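Local coordinates for protein acetyl-CoA acetyltransferase (Mycobacterium smegmatis, PDB 4EGV) that is a monomeric thiolase-like protein with a thiolase fold and an additional C-terminal domain, and is probably an acyltransferase, at residues A[20-28]-A[386-396]. Residues are numbered along the deposited sequence; the frame is centred on the assembly and turned at random.
Sequences PVIVGVGQF and HGIAEAVNEMR
The backbone of Val-23 meets the Arg-396 guanidinium at its edge, while Val-392 CG1, from the same helix as the arginine, lies over the centre of one face, 3.7 Å above the plane. Arg-396 NH2 comes within 2.9 Å of Val-23 O, but at an angle too poor for a hydrogen bond; the charge is paired instead through NH1 with Asp-56, whose OD2 also accepts a hydrogen bond from Val-25 N, and NE bonds to Lys-292 O. The extended chain from CG to NE (chi3 169°) carries the group up to the strand. At the other end, the Gln-27 amide stands at the edge of the His-386 ring, the two planes 53° apart.

Between these polar ends the packing is aliphatic. Val-25 CB rests 3.8 Å from Ala-389 CB, and its CG1 meets Val-392 CG1 at 3.6 Å. The other Val-392 branch, CG2, packs 3.9 Å from Ile-22 CG2.

A classic beta bulge sets Val-23 and Gly-24 together opposite Leu-276 of strand 271-279. The axes of 386-396 and 20-28 approach to 8.1 Å, their N-to-C directions 127° apart. Helix 383-397 covers one face of the thiolase fold's mixed sheet: Ile-388 also reaches strands 271-279 and 402-409, and Val-392 touches strand 294-303.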
loop_
_atom_site.group_PDB
_atom_site.type_symbol
_atom_site.label_atom_id
_atom_site.label_comp_id
_atom_site.label_asym_id
_atom_site.label_seq_id
_atom_site.Cartn_x
_atom_site.Cartn_y
_atom_site.Cartn_z
ATOM N N PRO A 20 -11.809 8.181 19.957
ATOM C CA PRO A 20 -11.285 8.976 18.862
ATOM C C PRO A 20 -12.179 8.996 17.628
ATOM O O PRO A 20 -12.706 7.969 17.184
ATOM C CB PRO A 20 -9.973 8.292 18.550
ATOM C CG PRO A 20 -10.204 6.892 18.867
ATOM C CD PRO A 20 -11.138 6.865 20.026
ATOM N N VAL A 21 -12.366 10.190 17.095
ATOM C CA VAL A 21 -13.064 10.367 15.845
ATOM C C VAL A 21 -12.219 11.170 14.847
ATOM O O VAL A 21 -11.513 12.124 15.222
ATOM C CB VAL A 21 -14.475 11.004 16.060
ATOM C CG1 VAL A 21 -15.440 9.965 16.526
ATOM C CG2 VAL A 21 -14.431 12.173 17.032
ATOM N N ILE A 22 -12.279 10.772 13.581
ATOM C CA ILE A 22 -11.803 11.654 12.513
ATOM C C ILE A 22 -12.820 12.766 12.219
ATOM O O ILE A 22 -13.987 12.458 11.899
ATOM C CB ILE A 22 -11.406 10.898 11.251
ATOM C CG1 ILE A 22 -10.230 10.003 11.570
ATOM C CG2 ILE A 22 -11.055 11.870 10.125
ATOM C CD1 ILE A 22 -9.724 9.238 10.393
ATOM N N VAL A 23 -12.378 14.028 12.393
ATOM C CA VAL A 23 -13.270 15.187 12.245
ATOM C C VAL A 23 -13.081 16.041 11.002
ATOM O O VAL A 23 -14.044 16.652 10.540
ATOM C CB VAL A 23 -13.391 16.070 13.482
ATOM C CG1 VAL A 23 -13.866 15.239 14.621
ATOM C CG2 VAL A 23 -12.096 16.774 13.786
ATOM N N GLY A 24 -11.865 16.049 10.449
ATOM C CA GLY A 24 -11.573 16.840 9.282
ATOM C C GLY A 24 -10.612 16.132 8.375
ATOM O O GLY A 24 -9.629 15.566 8.835
ATOM N N VAL A 25 -10.895 16.158 7.080
ATOM C CA VAL A 25 -10.002 15.546 6.094
ATOM C C VAL A 25 -9.652 16.583 5.015
ATOM O O VAL A 25 -10.447 17.475 4.688
ATOM C CB VAL A 25 -10.588 14.201 5.494
ATOM C CG1 VAL A 25 -10.728 13.162 6.556
ATOM C CG2 VAL A 25 -11.889 14.386 4.793
ATOM N N GLY A 26 -8.461 16.499 4.462
ATOM C CA GLY A 26 -8.107 17.483 3.474
ATOM C C GLY A 26 -7.317 16.929 2.362
ATOM O O GLY A 26 -6.411 16.194 2.585
ATOM N N GLN A 27 -7.671 17.307 1.147
ATOM C CA GLN A 27 -6.853 16.961 -0.022
ATOM C C GLN A 27 -6.457 18.181 -0.840
ATOM O O GLN A 27 -7.155 19.137 -0.853
ATOM C CB GLN A 27 -7.602 15.962 -0.880
ATOM C CG GLN A 27 -7.518 14.594 -0.348
ATOM C CD GLN A 27 -8.370 13.657 -1.105
ATOM O OE1 GLN A 27 -9.594 13.604 -0.904
ATOM N NE2 GLN A 27 -7.746 12.876 -1.986
ATOM N N PHE A 28 -5.329 18.140 -1.507
ATOM C CA PHE A 28 -4.924 19.213 -2.376
ATOM C C PHE A 28 -4.053 18.724 -3.507
ATOM O O PHE A 28 -3.148 17.921 -3.272
ATOM C CB PHE A 28 -4.157 20.254 -1.595
ATOM C CG PHE A 28 -3.755 21.445 -2.404
ATOM C CD1 PHE A 28 -4.693 22.395 -2.749
ATOM C CD2 PHE A 28 -2.427 21.622 -2.805
ATOM C CE1 PHE A 28 -4.336 23.526 -3.477
ATOM C CE2 PHE A 28 -2.050 22.730 -3.536
ATOM C CZ PHE A 28 -2.993 23.696 -3.873
ATOM N N HIS A 386 -5.042 9.782 1.076
ATOM C CA HIS A 386 -6.093 10.106 0.152
ATOM C C HIS A 386 -7.274 9.088 0.211
ATOM O O HIS A 386 -8.423 9.469 0.150
ATOM C CB HIS A 386 -5.483 10.212 -1.254
ATOM C CG HIS A 386 -4.537 11.362 -1.391
ATOM N ND1 HIS A 386 -4.972 12.657 -1.568
ATOM C CD2 HIS A 386 -3.183 11.419 -1.333
ATOM C CE1 HIS A 386 -3.931 13.458 -1.636
ATOM N NE2 HIS A 386 -2.837 12.731 -1.503
ATOM N N GLY A 387 -6.928 7.808 0.323
ATOM C CA GLY A 387 -7.844 6.727 0.606
ATOM C C GLY A 387 -8.694 6.945 1.840
ATOM O O GLY A 387 -9.917 6.872 1.770
ATOM N N ILE A 388 -8.032 7.224 2.956
ATOM C CA ILE A 388 -8.689 7.573 4.196
ATOM C C ILE A 388 -9.603 8.789 4.056
ATOM O O ILE A 388 -10.730 8.791 4.565
ATOM C CB ILE A 388 -7.684 7.752 5.352
ATOM C CG1 ILE A 388 -6.900 6.459 5.547
ATOM C CG2 ILE A 388 -8.372 8.150 6.630
ATOM C CD1 ILE A 388 -5.725 6.514 6.528
ATOM N N ALA A 389 -9.125 9.826 3.389
ATOM C CA ALA A 389 -9.947 10.996 3.184
ATOM C C ALA A 389 -11.209 10.646 2.378
ATOM O O ALA A 389 -12.284 11.015 2.776
ATOM C CB ALA A 389 -9.166 12.137 2.575
ATOM N N GLU A 390 -11.072 9.895 1.296
ATOM C CA GLU A 390 -12.215 9.497 0.486
ATOM C C GLU A 390 -13.196 8.589 1.238
ATOM O O GLU A 390 -14.411 8.752 1.096
ATOM C CB GLU A 390 -11.808 8.822 -0.834
ATOM C CG GLU A 390 -11.280 9.706 -1.926
ATOM C CD GLU A 390 -12.063 11.001 -2.183
ATOM O OE1 GLU A 390 -13.253 11.128 -1.786
ATOM O OE2 GLU A 390 -11.454 11.913 -2.808
ATOM N N ALA A 391 -12.649 7.635 2.001
ATOM C CA ALA A 391 -13.409 6.796 2.936
ATOM C C ALA A 391 -14.229 7.584 3.897
ATOM O O ALA A 391 -15.391 7.308 4.046
ATOM C CB ALA A 391 -12.511 5.874 3.704
ATOM N N VAL A 392 -13.614 8.557 4.552
ATOM C CA VAL A 392 -14.291 9.424 5.524
ATOM C C VAL A 392 -15.419 10.263 4.922
ATOM O O VAL A 392 -16.432 10.373 5.525
ATOM C CB VAL A 392 -13.276 10.341 6.284
ATOM C CG1 VAL A 392 -13.935 11.557 6.817
ATOM C CG2 VAL A 392 -12.581 9.599 7.402
ATOM N N ASN A 393 -15.229 10.829 3.740
ATOM C CA ASN A 393 -16.278 11.533 2.992
ATOM C C ASN A 393 -17.440 10.665 2.560
ATOM O O ASN A 393 -18.584 11.088 2.638
ATOM C CB ASN A 393 -15.727 12.197 1.692
ATOM C CG ASN A 393 -14.866 13.436 1.956
ATOM O OD1 ASN A 393 -15.143 14.227 2.851
ATOM N ND2 ASN A 393 -13.810 13.582 1.180
ATOM N N GLU A 394 -17.121 9.487 2.026
ATOM C CA GLU A 394 -18.089 8.561 1.509
ATOM C C GLU A 394 -18.934 8.026 2.655
ATOM O O GLU A 394 -20.111 7.728 2.462
ATOM C CB GLU A 394 -17.390 7.446 0.738
ATOM C CG GLU A 394 -18.236 6.810 -0.370
ATOM C CD GLU A 394 -18.270 7.609 -1.724
ATOM O OE1 GLU A 394 -18.983 8.646 -1.821
ATOM O OE2 GLU A 394 -17.618 7.152 -2.702
HETATM N N MSE A 395 -18.342 7.928 3.847
HETATM C CA MSE A 395 -19.047 7.463 5.056
HETATM C C MSE A 395 -19.966 8.496 5.724
HETATM O O MSE A 395 -20.961 8.127 6.350
HETATM C CB MSE A 395 -18.078 6.825 6.065
HETATM C CG MSE A 395 -17.530 5.491 5.618
HETATM SE SE MSE A 395 -18.855 4.206 4.794
HETATM C CE MSE A 395 -18.873 4.547 2.850
ATOM N N ARG A 396 -19.655 9.779 5.577
ATOM C CA ARG A 396 -20.575 10.814 6.018
ATOM C C ARG A 396 -21.839 10.856 5.156
ATOM O O ARG A 396 -22.924 11.126 5.643
ATOM C CB ARG A 396 -19.904 12.174 6.021
ATOM C CG ARG A 396 -18.858 12.354 7.056
ATOM C CD ARG A 396 -17.851 13.358 6.579
ATOM N NE ARG A 396 -16.926 13.786 7.619
ATOM C CZ ARG A 396 -15.953 14.660 7.418
ATOM N NH1 ARG A 396 -15.764 15.174 6.219
ATOM N NH2 ARG A 396 -15.165 15.004 8.413
#